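Local atomic coordinates of peptide ABC transporter permease (Staphylococcus hominis, PDB entry 6EXS), a protein that probably imports peptides across the cell membrane as a POT family transporter, including the thioalcohol-conjugated dipeptide that is a precursor of underarm malodour. Residues Trp299-Gln304 and Gln445-Leu451. Residues are numbered along the deposited sequence; the frame is centred on the assembly and turned at random.
Sequences WSIQEQ and QAINGTL. With C3H (2-[[(2~{R})-2-azanyl-3-[(3~{S})-3-methyl-1-oxidanyl-hexan-3-yl]sulfanyl-propanoyl]amino]ethanoic acid), chain O.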
# COMPACT_ATOMS: atom_id res chain seq x y z
N TRP A 299 -9.51 -3.23 -2.58
CA TRP A 299 -8.08 -3.49 -2.43
C TRP A 299 -7.73 -4.97 -2.51
O TRP A 299 -6.60 -5.28 -2.89
CB TRP A 299 -7.49 -2.85 -1.17
CG TRP A 299 -7.58 -1.36 -1.17
CD1 TRP A 299 -8.32 -0.59 -0.32
CD2 TRP A 299 -6.98 -0.46 -2.11
NE1 TRP A 299 -8.19 0.74 -0.66
CE2 TRP A 299 -7.37 0.85 -1.75
CE3 TRP A 299 -6.09 -0.62 -3.19
CZ2 TRP A 299 -6.94 1.98 -2.45
CZ3 TRP A 299 -5.67 0.49 -3.88
CH2 TRP A 299 -6.10 1.78 -3.52
N SER A 300 -8.67 -5.88 -2.21
CA SER A 300 -8.41 -7.32 -2.32
C SER A 300 -8.10 -7.67 -3.79
O SER A 300 -7.05 -8.23 -4.07
CB SER A 300 -9.58 -8.14 -1.79
OG SER A 300 -9.42 -9.53 -2.05
N ILE A 301 -8.99 -7.23 -4.70
CA ILE A 301 -8.87 -7.41 -6.14
C ILE A 301 -7.72 -6.56 -6.69
O ILE A 301 -6.85 -7.10 -7.38
CB ILE A 301 -10.21 -7.19 -6.88
CG1 ILE A 301 -11.20 -8.34 -6.50
CG2 ILE A 301 -10.00 -7.11 -8.40
CD1 ILE A 301 -12.63 -8.18 -6.99
N GLN A 302 -7.66 -5.26 -6.33
CA GLN A 302 -6.58 -4.37 -6.77
C GLN A 302 -5.17 -4.85 -6.38
O GLN A 302 -4.29 -4.90 -7.23
CB GLN A 302 -6.83 -2.93 -6.28
CG GLN A 302 -6.04 -1.86 -7.04
CD GLN A 302 -4.60 -1.73 -6.61
OE1 GLN A 302 -4.22 -2.01 -5.48
NE2 GLN A 302 -3.76 -1.28 -7.51
N GLU A 303 -4.93 -5.21 -5.11
CA GLU A 303 -3.60 -5.66 -4.67
C GLU A 303 -3.20 -7.04 -5.22
O GLU A 303 -2.04 -7.45 -5.06
CB GLU A 303 -3.47 -5.61 -3.15
CG GLU A 303 -3.47 -4.21 -2.56
CD GLU A 303 -2.18 -3.41 -2.67
OE1 GLU A 303 -1.24 -3.87 -3.37
OE2 GLU A 303 -2.11 -2.32 -2.06
N GLN A 304 -4.12 -7.72 -5.93
CA GLN A 304 -3.83 -9.01 -6.55
C GLN A 304 -3.19 -8.86 -7.92
O GLN A 304 -2.73 -9.86 -8.48
CB GLN A 304 -5.06 -9.92 -6.58
CG GLN A 304 -5.21 -10.78 -5.35
CD GLN A 304 -6.54 -11.50 -5.35
OE1 GLN A 304 -6.91 -12.16 -6.33
NE2 GLN A 304 -7.29 -11.38 -4.26
N GLN A 445 -5.04 -7.11 2.06
CA GLN A 445 -3.77 -7.80 1.81
C GLN A 445 -3.56 -9.00 2.76
O GLN A 445 -2.96 -10.01 2.35
CB GLN A 445 -2.59 -6.81 1.89
CG GLN A 445 -2.37 -5.99 0.61
CD GLN A 445 -1.66 -6.77 -0.48
OE1 GLN A 445 -2.18 -7.77 -1.01
NE2 GLN A 445 -0.48 -6.31 -0.87
N ALA A 446 -4.09 -8.90 4.01
CA ALA A 446 -4.05 -9.95 5.04
C ALA A 446 -4.93 -11.13 4.63
O ALA A 446 -4.53 -12.27 4.83
CB ALA A 446 -4.51 -9.41 6.38
N ILE A 447 -6.13 -10.86 4.05
CA ILE A 447 -7.04 -11.89 3.54
C ILE A 447 -6.40 -12.53 2.28
O ILE A 447 -6.40 -13.75 2.14
CB ILE A 447 -8.48 -11.34 3.24
CG1 ILE A 447 -9.10 -10.52 4.43
CG2 ILE A 447 -9.44 -12.43 2.78
CD1 ILE A 447 -9.13 -11.14 5.83
N ASN A 448 -5.82 -11.68 1.39
CA ASN A 448 -5.14 -12.10 0.16
C ASN A 448 -4.06 -13.18 0.37
O ASN A 448 -3.95 -14.08 -0.47
CB ASN A 448 -4.56 -10.90 -0.58
CG ASN A 448 -5.57 -10.12 -1.35
OD1 ASN A 448 -6.71 -10.56 -1.55
ND2 ASN A 448 -5.19 -8.92 -1.80
N GLY A 449 -3.31 -13.09 1.48
CA GLY A 449 -2.25 -14.01 1.87
C GLY A 449 -2.71 -15.45 2.04
O GLY A 449 -1.91 -16.38 1.86
N THR A 450 -4.00 -15.64 2.39
CA THR A 450 -4.63 -16.95 2.59
C THR A 450 -5.52 -17.29 1.39
O THR A 450 -5.57 -18.45 0.98
CB THR A 450 -5.38 -16.95 3.93
OG1 THR A 450 -4.46 -16.58 4.96
CG2 THR A 450 -6.00 -18.31 4.27
N LEU A 451 -6.20 -16.27 0.83
CA LEU A 451 -7.10 -16.34 -0.33
C LEU A 451 -6.43 -16.94 -1.57
O LEU A 451 -7.06 -17.71 -2.29
CB LEU A 451 -7.62 -14.92 -0.65
CG LEU A 451 -8.99 -14.75 -1.32
CD1 LEU A 451 -10.12 -15.34 -0.46
CD2 LEU A 451 -9.28 -13.27 -1.56
O2 C3H O . 1.28 3.39 -4.93
C11 C3H O . 0.62 3.67 -5.86
O3 C3H O . -0.37 4.49 -5.81
C10 C3H O . 0.79 3.10 -7.24
N1 C3H O . 1.34 1.77 -7.24
C9 C3H O . 0.56 0.70 -7.11
O1 C3H O . -0.28 0.59 -6.24
C8 C3H O . 0.72 -0.41 -8.10
N C3H O . 1.98 -0.25 -8.80
C7 C3H O . 0.74 -1.76 -7.39
S C3H O . -0.78 -2.76 -7.44
C3 C3H O . -1.16 -3.34 -9.18
C4 C3H O . -0.07 -4.30 -9.55
C5 C3H O . -1.28 -2.09 -10.07
C6 C3H O . -1.37 -2.30 -11.56
O C3H O . -0.30 -1.73 -12.24
C2 C3H O . -2.51 -4.05 -9.23
C1 C3H O . -3.56 -3.40 -10.11
C C3H O . -4.85 -4.19 -10.11
O HOH W 1 0.55 -8.51 -3.31
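The C-terminal part of helix 279-302 and the turn that follows, with S300, E303 and Q304, lie against the end of helix 430-451 at Q445, N448 and L451; the backbones come nearest at S300 and Q445, with CA atoms 6.2 Å apart. N448 makes all three hydrogen bonds between the segments. With CG beside the backbone N and anti to the carbonyl carbon (chi1 -78°), its amide is carried toward S300 and Q304. There, N448 ND2 donates to S300 O at 3.0 Å, in the carbonyl plane and on a lone pair. Within the helix the same N448 ND2 makes a nearly straight but weak bond of 3.3 Å to Q445 OE1. N448 OD1 takes two donors: S300 OG at 2.9 Å, little tilted from the carbonyl plane, and Q304 NE2 at 2.9 Å, rising 59° out of it. With both ends bonded, the buried amide is fixed in rotation. The chain turns more tightly here, Q304 N bonding to I301 O, and S300 O takes the N448 amide. L451 CD2 covers the site, touching S300 OG and Q304 NE2. Q304 OE1 is held by Y379 and Y463. Next to this network, the bent chains of E303 and Q445 cross almost at right angles, with carboxylate and amide stacked 10° from parallel, and Q445 OE1 lies 3.3 Å from E303 CB. E303 OE2 accepts from N441, one turn earlier on helix 430-451. On another side of the same turn, Q302 NE2 comes within 3.3 Å of the C3H sulfur. Such polar packing between the seventh and eleventh transmembrane helices belongs to the C-terminal six-helix bundle of the major facilitator fold, here directly behind the peptide-binding pocket.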